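Local coordinates for inorganic pyrophosphatase (Anaplasma phagocytophilum, PDB 3LD3), which probably catalyses the magnesium-dependent hydrolysis of inorganic pyrophosphate to two phosphate ions, working as a cytoplasmic homohexamer, at residues 37-42 with 93-98; 65-70 with 157-162; 71-76 with 161-166. One frame throughout, in Å; residues are numbered along the deposited sequence.

Interaction 1 (37-42 with 93-98)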
loop_
_atom_site.group_PDB
_atom_site.type_symbol
_atom_site.label_atom_id
_atom_site.label_comp_id
_atom_site.label_asym_id
_atom_site.label_seq_id
_atom_site.Cartn_x
_atom_site.Cartn_y
_atom_site.Cartn_z
ATOM N N VAL A 37 -22.351 19.191 4.568
ATOM C CA VAL A 37 -22.932 18.090 5.308
ATOM C C VAL A 37 -21.826 17.192 5.803
ATOM O O VAL A 37 -20.728 17.182 5.225
ATOM C CB VAL A 37 -23.933 17.257 4.450
ATOM C CG1 VAL A 37 -25.156 18.132 4.010
ATOM C CG2 VAL A 37 -23.265 16.685 3.185
ATOM N N ASN A 38 -22.131 16.450 6.862
ATOM C CA ASN A 38 -21.238 15.417 7.378
ATOM C C ASN A 38 -21.481 14.093 6.662
ATOM O O ASN A 38 -22.633 13.681 6.445
ATOM C CB ASN A 38 -21.465 15.209 8.887
ATOM C CG ASN A 38 -21.203 16.429 9.705
ATOM O OD1 ASN A 38 -20.370 17.262 9.336
ATOM N ND2 ASN A 38 -21.882 16.546 10.877
ATOM N N VAL A 39 -20.388 13.405 6.331
ATOM C CA VAL A 39 -20.439 12.088 5.728
ATOM C C VAL A 39 -19.553 11.169 6.561
ATOM O O VAL A 39 -18.393 11.465 6.761
ATOM C CB VAL A 39 -19.988 12.102 4.252
ATOM C CG1 VAL A 39 -20.012 10.667 3.641
ATOM C CG2 VAL A 39 -20.910 13.070 3.432
ATOM N N VAL A 40 -20.129 10.057 7.003
ATOM C CA VAL A 40 -19.390 8.968 7.644
ATOM C C VAL A 40 -18.959 8.033 6.517
ATOM O O VAL A 40 -19.816 7.464 5.824
ATOM C CB VAL A 40 -20.268 8.209 8.665
ATOM C CG1 VAL A 40 -19.520 6.984 9.248
ATOM C CG2 VAL A 40 -20.730 9.109 9.778
ATOM N N ILE A 41 -17.650 7.893 6.325
ATOM C CA ILE A 41 -17.081 7.086 5.256
ATOM C C ILE A 41 -17.207 5.614 5.609
ATOM O O ILE A 41 -16.913 5.199 6.748
ATOM C CB ILE A 41 -15.605 7.479 4.943
ATOM C CG1 ILE A 41 -15.511 8.935 4.493
ATOM C CG2 ILE A 41 -14.971 6.542 3.879
ATOM C CD1 ILE A 41 -16.428 9.268 3.270
ATOM N N GLU A 42 -17.700 4.853 4.647
ATOM C CA GLU A 42 -17.754 3.385 4.741
ATOM C C GLU A 42 -16.725 2.699 3.867
ATOM O O GLU A 42 -16.207 1.632 4.258
ATOM C CB GLU A 42 -19.167 2.891 4.388
ATOM C CG GLU A 42 -20.179 3.318 5.471
ATOM C CD GLU A 42 -21.606 3.036 5.079
ATOM O OE1 GLU A 42 -21.934 3.375 3.935
ATOM O OE2 GLU A 42 -22.367 2.497 5.912
ATOM N N VAL A 93 -23.415 9.209 -0.248
ATOM C CA VAL A 93 -22.571 10.219 -0.840
ATOM C C VAL A 93 -21.240 9.632 -1.309
ATOM O O VAL A 93 -20.542 8.930 -0.545
ATOM C CB VAL A 93 -22.286 11.370 0.166
ATOM C CG1 VAL A 93 -21.543 12.556 -0.522
ATOM C CG2 VAL A 93 -23.594 11.863 0.807
ATOM N N LEU A 94 -20.871 10.006 -2.528
ATOM C CA LEU A 94 -19.553 9.827 -3.089
ATOM C C LEU A 94 -18.744 11.095 -2.809
ATOM O O LEU A 94 -19.084 12.195 -3.258
ATOM C CB LEU A 94 -19.638 9.609 -4.603
ATOM C CG LEU A 94 -20.318 8.288 -5.029
ATOM C CD1 LEU A 94 -21.051 8.452 -6.411
ATOM C CD2 LEU A 94 -19.323 7.190 -5.039
ATOM N N VAL A 95 -17.671 10.947 -2.048
ATOM C CA VAL A 95 -16.813 12.097 -1.694
ATOM C C VAL A 95 -15.480 12.003 -2.445
ATOM O O VAL A 95 -14.636 11.161 -2.156
ATOM C CB VAL A 95 -16.562 12.163 -0.156
ATOM C CG1 VAL A 95 -15.693 13.381 0.174
ATOM C CG2 VAL A 95 -17.840 12.201 0.601
ATOM N N LEU A 96 -15.306 12.843 -3.453
ATOM C CA LEU A 96 -14.068 12.916 -4.188
ATOM C C LEU A 96 -13.069 13.643 -3.325
ATOM O O LEU A 96 -13.400 14.676 -2.769
ATOM C CB LEU A 96 -14.280 13.666 -5.518
ATOM C CG LEU A 96 -13.018 13.873 -6.362
ATOM C CD1 LEU A 96 -12.333 12.576 -6.791
ATOM C CD2 LEU A 96 -13.431 14.768 -7.566
ATOM N N ALA A 97 -11.866 13.102 -3.165
ATOM C CA ALA A 97 -10.785 13.750 -2.398
ATOM C C ALA A 97 -9.427 13.418 -2.979
ATOM O O ALA A 97 -9.310 12.534 -3.832
ATOM C CB ALA A 97 -10.837 13.357 -0.903
ATOM N N ARG A 98 -8.385 14.118 -2.531
ATOM C CA ARG A 98 -7.047 13.927 -3.080
ATOM C C ARG A 98 -6.423 12.620 -2.615
ATOM O O ARG A 98 -5.551 12.064 -3.291
ATOM C CB ARG A 98 -6.130 15.112 -2.751
ATOM C CG ARG A 98 -6.477 16.381 -3.483
ATOM C CD ARG A 98 -5.382 17.449 -3.350
ATOM N NE ARG A 98 -5.175 17.904 -1.967
ATOM C CZ ARG A 98 -4.041 17.765 -1.272
ATOM N NH1 ARG A 98 -2.987 17.134 -1.788
ATOM N NH2 ARG A 98 -3.982 18.249 -0.056
#
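Inside the curled sheet of the pyrophosphatase, V39 of strand 37-41 faces V93 and V95 of the strand ending at 95, with I41 joining from one side. The two methyls of V39 divide the work. CG2 sits against V93, 3.9 Å from V93 CB and about as far from both of its methyls, while CG1 points the other way, to V95 CG2 at 4.0 Å. With chi1 at 178°, CG1 stands anti to the backbone N and CG2 beside that N, which spreads the fork over both neighbours. The V39 and V95 side chains pass alongside each other, running opposite ways.

The strands run nearly at right angles (86°), 8.7 Å apart at their closest, and share no backbone hydrogen bond. Strand 76-79 pairs with each of them along one edge, and strands 106-119 and 122-131 complete the circuit on the other side, giving the closed five-stranded barrel of this family. The contact therefore spans the barrel interior, where beta-branched valines, compact and suited to extended backbone, fill the space without long chains. V109 packs on V39 and V95; V127, A129 and I80 enclose V93. Between the two inward valines, L94 turns its CB away from strand 37-41, and its side chain packs on Y77, K126 and L128. The CB of I41 does not aim at the other strand, but its bent chain carries CD1 to 4.2 Å from V95 CG2.

Interaction 2 (65-70 with 157-162); sequences RFLPTA and SHFFSF. With PO4 (phosphate ion), chain C.
The methyl CD1 of L67 comes to the edge of the F159 ring, near its plane, 4.2 Å from F159 CZ, the two side chains approaching from opposite directions. Beside them T69 turns its methyl to the last turn of the helix, CG2 lying 3.9 Å from the carbonyl oxygen F162 O. Threonine suits this place because its branches differ in character: the methyl packs, while OG1 makes a hydrogen bond to the carbonyl of Y163, the next residue.

R65 begins the same segment but points to the bound phosphate, an ion probably taken from the crystallisation liquor. Its chain is extended from CG to NE (chi3 179°), long enough to place two nitrogens on two oxygens. NH2 donates to phosphate O3 at 3.3 Å along an almost straight line (178°), and NH1 gives O2 a shorter bond of 3.1 Å bent to 154°. O3 lies in the guanidinium plane at its edge. NE makes a salt bridge to E167, a second restraint on the guanidinium's rotation.

Thus strand 61-66 and the loop after it face the C-terminal end of helix 150-162 across a predicted substrate pocket, in which Y163, K164 and K121 also bind the phosphate. Farther out, S161 folds its OG back to S157 O at 2.9 Å, from the face of that carbonyl opposite to the one used by S161 N. H158 and F162 turn to the third subunit of the hexamer: H158 NE2 of each subunit bonds to F162 O of the other, and the two F162 rings stack.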
loop_
_atom_site.group_PDB
_atom_site.type_symbol
_atom_site.label_atom_id
_atom_site.label_comp_id
_atom_site.label_asym_id
_atom_site.label_seq_id
_atom_site.Cartn_x
_atom_site.Cartn_y
_atom_site.Cartn_z
ATOM N N ARG A 65 -20.250 -7.158 1.965
ATOM C CA ARG A 65 -19.784 -8.135 0.991
ATOM C C ARG A 65 -18.434 -7.754 0.412
ATOM O O ARG A 65 -17.974 -6.617 0.575
ATOM C CB ARG A 65 -20.803 -8.233 -0.160
ATOM C CG ARG A 65 -20.854 -7.055 -1.094
ATOM C CD ARG A 65 -22.063 -7.157 -2.039
ATOM N NE ARG A 65 -22.206 -6.044 -2.979
ATOM C CZ ARG A 65 -22.788 -4.877 -2.733
ATOM N NH1 ARG A 65 -23.222 -4.572 -1.521
ATOM N NH2 ARG A 65 -22.888 -3.969 -3.697
ATOM N N PHE A 66 -17.818 -8.692 -0.278
ATOM C CA PHE A 66 -16.776 -8.377 -1.219
ATOM C C PHE A 66 -17.460 -8.244 -2.590
ATOM O O PHE A 66 -18.290 -9.099 -2.955
ATOM C CB PHE A 66 -15.709 -9.466 -1.220
ATOM C CG PHE A 66 -15.004 -9.656 0.125
ATOM C CD1 PHE A 66 -13.709 -9.172 0.332
ATOM C CD2 PHE A 66 -15.626 -10.316 1.169
ATOM C CE1 PHE A 66 -13.081 -9.344 1.557
ATOM C CE2 PHE A 66 -15.010 -10.488 2.389
ATOM C CZ PHE A 66 -13.708 -9.985 2.579
ATOM N N LEU A 67 -17.176 -7.194 -3.334
ATOM C CA LEU A 67 -17.845 -7.046 -4.637
ATOM C C LEU A 67 -17.435 -8.236 -5.499
ATOM O O LEU A 67 -16.272 -8.596 -5.556
ATOM C CB LEU A 67 -17.443 -5.752 -5.352
ATOM C CG LEU A 67 -17.640 -4.394 -4.683
ATOM C CD1 LEU A 67 -17.297 -3.234 -5.635
ATOM C CD2 LEU A 67 -19.087 -4.319 -4.170
ATOM N N PRO A 68 -18.407 -8.870 -6.188
ATOM C CA PRO A 68 -18.047 -10.000 -7.005
ATOM C C PRO A 68 -17.399 -9.602 -8.324
ATOM O O PRO A 68 -16.651 -10.404 -8.892
ATOM C CB PRO A 68 -19.376 -10.732 -7.221
ATOM C CG PRO A 68 -20.386 -9.876 -6.848
ATOM C CD PRO A 68 -19.847 -8.785 -5.951
ATOM N N THR A 69 -17.597 -8.351 -8.716
ATOM C CA THR A 69 -17.035 -7.754 -9.906
ATOM C C THR A 69 -15.673 -7.139 -9.566
ATOM O O THR A 69 -15.419 -6.774 -8.386
ATOM C CB THR A 69 -17.968 -6.704 -10.463
ATOM O OG1 THR A 69 -18.390 -5.790 -9.432
ATOM C CG2 THR A 69 -19.263 -7.430 -11.071
ATOM N N ALA A 70 -14.817 -7.041 -10.575
ATOM C CA ALA A 70 -13.457 -6.496 -10.404
ATOM C C ALA A 70 -13.541 -4.992 -10.582
ATOM O O ALA A 70 -13.013 -4.407 -11.561
ATOM C CB ALA A 70 -12.474 -7.121 -11.370
ATOM N N SER A 157 -21.104 6.715 -13.407
ATOM C CA SER A 157 -22.304 6.123 -14.009
ATOM C C SER A 157 -22.045 4.656 -14.381
ATOM O O SER A 157 -22.871 3.778 -14.127
ATOM C CB SER A 157 -22.746 6.892 -15.259
ATOM O OG SER A 157 -23.065 8.251 -14.999
ATOM N N HIS A 158 -20.891 4.410 -14.996
ATOM C CA HIS A 158 -20.485 3.068 -15.401
ATOM C C HIS A 158 -20.385 2.121 -14.178
ATOM O O HIS A 158 -20.874 0.964 -14.198
ATOM C CB HIS A 158 -19.172 3.179 -16.193
ATOM C CG HIS A 158 -18.599 1.881 -16.632
ATOM N ND1 HIS A 158 -17.932 1.042 -15.767
ATOM C CD2 HIS A 158 -18.595 1.265 -17.841
ATOM C CE1 HIS A 158 -17.525 -0.028 -16.425
ATOM N NE2 HIS A 158 -17.947 0.068 -17.683
ATOM N N PHE A 159 -19.758 2.603 -13.107
ATOM C CA PHE A 159 -19.630 1.819 -11.889
ATOM C C PHE A 159 -20.998 1.317 -11.390
ATOM O O PHE A 159 -21.171 0.148 -11.103
ATOM C CB PHE A 159 -18.881 2.611 -10.800
ATOM C CG PHE A 159 -18.761 1.882 -9.484
ATOM C CD1 PHE A 159 -17.737 0.961 -9.272
ATOM C CD2 PHE A 159 -19.703 2.070 -8.478
ATOM C CE1 PHE A 159 -17.643 0.238 -8.061
ATOM C CE2 PHE A 159 -19.615 1.357 -7.274
ATOM C CZ PHE A 159 -18.582 0.456 -7.061
ATOM N N PHE A 160 -21.955 2.221 -11.232
ATOM C CA PHE A 160 -23.239 1.819 -10.687
ATOM C C PHE A 160 -24.028 0.981 -11.699
ATOM O O PHE A 160 -24.786 0.087 -11.299
ATOM C CB PHE A 160 -24.011 3.041 -10.178
ATOM C CG PHE A 160 -23.434 3.575 -8.889
ATOM C CD1 PHE A 160 -23.589 2.845 -7.722
ATOM C CD2 PHE A 160 -22.638 4.701 -8.883
ATOM C CE1 PHE A 160 -23.000 3.272 -6.529
ATOM C CE2 PHE A 160 -22.064 5.138 -7.705
ATOM C CZ PHE A 160 -22.264 4.434 -6.530
ATOM N N SER A 161 -23.773 1.214 -12.984
ATOM C CA SER A 161 -24.430 0.440 -14.051
ATOM C C SER A 161 -24.017 -1.027 -14.047
ATOM O O SER A 161 -24.829 -1.898 -14.418
ATOM C CB SER A 161 -24.153 1.048 -15.431
ATOM O OG SER A 161 -24.849 2.259 -15.635
ATOM N N PHE A 162 -22.779 -1.329 -13.617
ATOM C CA PHE A 162 -22.204 -2.655 -13.864
ATOM C C PHE A 162 -21.701 -3.416 -12.644
ATOM O O PHE A 162 -21.506 -4.643 -12.704
ATOM C CB PHE A 162 -21.117 -2.574 -14.958
ATOM C CG PHE A 162 -21.632 -2.071 -16.279
ATOM C CD1 PHE A 162 -22.629 -2.770 -16.963
ATOM C CD2 PHE A 162 -21.154 -0.893 -16.841
ATOM C CE1 PHE A 162 -23.127 -2.281 -18.155
ATOM C CE2 PHE A 162 -21.648 -0.402 -18.043
ATOM C CZ PHE A 162 -22.639 -1.094 -18.699
HETATM P P PO4 C . -25.417 -1.061 -2.124
HETATM O O1 PO4 C . -26.763 -0.963 -2.797
HETATM O O2 PO4 C . -25.302 -2.345 -1.322
HETATM O O3 PO4 C . -24.304 -1.071 -3.152
HETATM O O4 PO4 C . -25.252 0.159 -1.218
#

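Interaction 3 (71-76 with 161-166); sequences MYYPCN and SFYKKL. With PO4 (phosphate ion), chain C.
Y163 meets M71 at its base and Y73 near its tip. Its CB lies 3.7 Å from the sulfur SD of M71, which also rests on the backbone, 3.5 Å from Y163 CA. The same M71 SD is 3.9 Å from the carbonyl carbon F162 C. Methionine suits this place because its unbranched, polarisable chain can follow an uneven surface of backbone and side chain. From CB the tyrosine ring swings out with CG lying between the backbone N and the carbonyl carbon (chi1 82°), which sends the ring toward the phosphate. Toward the end of the ring, CE1 approaches the hydroxyl of Y73, 3.7 Å from Y73 OH. The two tyrosines cross at a slant and make no hydrogen bond with each other. At the tip, Y163 OH donates to phosphate O3 at 2.6 Å, with that oxygen close to the plane of the ring.

Neighbours fix the ring's rotation: K164 CG lies over one face, toward the rim, F159 stacks on the ring and F160 meets it edge to face.

A type I beta turn runs from F162 to K165, closed by K165 N to F162 O at 3.1 Å. The turn puts two neighbouring side chains on one anion. K164, extended beyond CG, carries its amine to phosphate O1 at 2.7 Å, and a salt bridge to E120 gives the same amine a second partner. Y163 is a predicted substrate-binding residue, and its position on the phosphate is consistent with that role. In segment 71-76, Y73 lies close to K51 and Y77, two further residues predicted to bind substrate, while M71 packs on M71 of the third subunit.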
loop_
_atom_site.group_PDB
_atom_site.type_symbol
_atom_site.label_atom_id
_atom_site.label_comp_id
_atom_site.label_asym_id
_atom_site.label_seq_id
_atom_site.Cartn_x
_atom_site.Cartn_y
_atom_site.Cartn_z
ATOM N N MET A 71 -14.311 -4.364 -9.689
ATOM C CA MET A 71 -14.540 -2.907 -9.710
ATOM C C MET A 71 -14.140 -2.326 -8.356
ATOM O O MET A 71 -13.977 -3.062 -7.401
ATOM C CB MET A 71 -15.996 -2.557 -10.045
ATOM C CG MET A 71 -16.414 -3.201 -11.343
ATOM S SD MET A 71 -17.948 -2.652 -12.069
ATOM C CE MET A 71 -17.452 -1.162 -12.881
ATOM N N TYR A 72 -13.981 -1.019 -8.288
ATOM C CA TYR A 72 -13.625 -0.360 -7.016
ATOM C C TYR A 72 -14.401 0.937 -6.955
ATOM O O TYR A 72 -14.706 1.546 -7.992
ATOM C CB TYR A 72 -12.075 -0.144 -6.896
ATOM C CG TYR A 72 -11.543 0.836 -7.904
ATOM C CD1 TYR A 72 -11.521 2.194 -7.643
ATOM C CD2 TYR A 72 -11.040 0.395 -9.132
ATOM C CE1 TYR A 72 -11.064 3.118 -8.573
ATOM C CE2 TYR A 72 -10.580 1.283 -10.081
ATOM C CZ TYR A 72 -10.582 2.659 -9.818
ATOM O OH TYR A 72 -10.175 3.598 -10.778
ATOM N N TYR A 73 -14.721 1.383 -5.736
ATOM C CA TYR A 73 -15.420 2.672 -5.573
ATOM C C TYR A 73 -14.547 3.827 -6.070
ATOM O O TYR A 73 -13.433 4.009 -5.601
ATOM C CB TYR A 73 -15.836 2.856 -4.114
ATOM C CG TYR A 73 -17.091 2.076 -3.781
ATOM C CD1 TYR A 73 -18.342 2.712 -3.807
ATOM C CD2 TYR A 73 -17.038 0.720 -3.486
ATOM C CE1 TYR A 73 -19.515 1.997 -3.523
ATOM C CE2 TYR A 73 -18.200 -0.018 -3.212
ATOM C CZ TYR A 73 -19.436 0.651 -3.240
ATOM O OH TYR A 73 -20.556 -0.084 -2.950
ATOM N N PRO A 74 -15.059 4.633 -7.022
ATOM C CA PRO A 74 -14.214 5.684 -7.615
ATOM C C PRO A 74 -14.032 6.954 -6.769
ATOM O O PRO A 74 -13.253 7.860 -7.133
ATOM C CB PRO A 74 -14.922 5.977 -8.928
ATOM C CG PRO A 74 -16.349 5.680 -8.690
ATOM C CD PRO A 74 -16.303 4.444 -7.781
ATOM N N CYS A 75 -14.770 7.032 -5.669
ATOM C CA CYS A 75 -14.645 8.100 -4.678
ATOM C C CYS A 75 -14.747 7.391 -3.333
ATOM O O CYS A 75 -15.155 6.233 -3.264
ATOM C CB CYS A 75 -15.784 9.125 -4.774
ATOM S SG CYS A 75 -16.022 9.863 -6.350
ATOM N N ASN A 76 -14.405 8.098 -2.264
ATOM C CA ASN A 76 -14.807 7.671 -0.954
ATOM C C ASN A 76 -16.327 7.591 -0.936
ATOM O O ASN A 76 -17.017 8.365 -1.626
ATOM C CB ASN A 76 -14.311 8.664 0.096
ATOM C CG ASN A 76 -12.835 8.842 0.035
ATOM O OD1 ASN A 76 -12.082 7.939 0.414
ATOM N ND2 ASN A 76 -12.387 9.971 -0.492
ATOM N N SER A 161 -23.773 1.214 -12.984
ATOM C CA SER A 161 -24.430 0.440 -14.051
ATOM C C SER A 161 -24.017 -1.027 -14.047
ATOM O O SER A 161 -24.829 -1.898 -14.418
ATOM C CB SER A 161 -24.153 1.048 -15.431
ATOM O OG SER A 161 -24.849 2.259 -15.635
ATOM N N PHE A 162 -22.779 -1.329 -13.617
ATOM C CA PHE A 162 -22.204 -2.655 -13.864
ATOM C C PHE A 162 -21.701 -3.416 -12.644
ATOM O O PHE A 162 -21.506 -4.643 -12.704
ATOM C CB PHE A 162 -21.117 -2.574 -14.958
ATOM C CG PHE A 162 -21.632 -2.071 -16.279
ATOM C CD1 PHE A 162 -22.629 -2.770 -16.963
ATOM C CD2 PHE A 162 -21.154 -0.893 -16.841
ATOM C CE1 PHE A 162 -23.127 -2.281 -18.155
ATOM C CE2 PHE A 162 -21.648 -0.402 -18.043
ATOM C CZ PHE A 162 -22.639 -1.094 -18.699
ATOM N N TYR A 163 -21.494 -2.729 -11.521
ATOM C CA TYR A 163 -20.894 -3.396 -10.366
ATOM C C TYR A 163 -21.717 -4.491 -9.728
ATOM O O TYR A 163 -21.163 -5.352 -9.043
ATOM C CB TYR A 163 -20.430 -2.411 -9.290
ATOM C CG TYR A 163 -21.443 -1.869 -8.319
ATOM C CD1 TYR A 163 -21.204 -1.908 -6.953
ATOM C CD2 TYR A 163 -22.635 -1.307 -8.753
ATOM C CE1 TYR A 163 -22.112 -1.333 -6.045
ATOM C CE2 TYR A 163 -23.545 -0.760 -7.856
ATOM C CZ TYR A 163 -23.261 -0.771 -6.505
ATOM O OH TYR A 163 -24.153 -0.179 -5.621
ATOM N N LYS A 164 -23.036 -4.454 -9.962
ATOM C CA LYS A 164 -23.956 -5.448 -9.434
ATOM C C LYS A 164 -24.397 -6.486 -10.482
ATOM O O LYS A 164 -25.246 -7.325 -10.181
ATOM C CB LYS A 164 -25.213 -4.769 -8.870
ATOM C CG LYS A 164 -25.026 -4.185 -7.477
ATOM C CD LYS A 164 -26.221 -3.289 -7.091
ATOM C CE LYS A 164 -26.221 -2.980 -5.613
ATOM N NZ LYS A 164 -27.304 -2.031 -5.230
ATOM N N LYS A 165 -23.785 -6.484 -11.666
ATOM C CA LYS A 165 -24.230 -7.365 -12.745
ATOM C C LYS A 165 -24.136 -8.843 -12.410
ATOM O O LYS A 165 -24.850 -9.653 -13.012
ATOM C CB LYS A 165 -23.447 -7.091 -14.030
ATOM C CG LYS A 165 -23.934 -5.907 -14.803
ATOM C CD LYS A 165 -25.221 -6.198 -15.580
ATOM C CE LYS A 165 -25.817 -4.918 -16.077
ATOM N NZ LYS A 165 -27.057 -5.119 -16.897
ATOM N N LEU A 166 -23.231 -9.224 -11.509
ATOM C CA LEU A 166 -23.069 -10.638 -11.153
ATOM C C LEU A 166 -23.950 -11.075 -9.979
ATOM O O LEU A 166 -23.910 -12.239 -9.566
ATOM C CB LEU A 166 -21.595 -10.953 -10.871
ATOM C CG LEU A 166 -20.698 -10.705 -12.079
ATOM C CD1 LEU A 166 -19.225 -11.059 -11.786
ATOM C CD2 LEU A 166 -21.187 -11.490 -13.315
HETATM P P PO4 C . -25.417 -1.061 -2.124
HETATM O O1 PO4 C . -26.763 -0.963 -2.797
HETATM O O2 PO4 C . -25.302 -2.345 -1.322
HETATM O O3 PO4 C . -24.304 -1.071 -3.152
HETATM O O4 PO4 C . -25.252 0.159 -1.218
#

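Interaction 1 belongs to the hydrophobic core, close to the centre of the chain, and consists of aliphatic contacts alone. Interactions 2 and 3 lie farther from the centre yet are still largely buried; their own centres are about 3 Å apart, and they share S161 and F162. Both join the end of helix 150-162 to the chain following strand 61-66, mix aromatic and polar groups, contribute to the same phosphate and border the third subunit. H158 ND1 packs on M71 CE at 3.7 Å between them. N76 O lies 2.7 Å from V95 N, probably a hydrogen bond, where strand 76-79 begins pairing with the strand of interaction 1, while L94 CD1 packs on F160 CE2 at 3.7 Å between interactions 1 and 2.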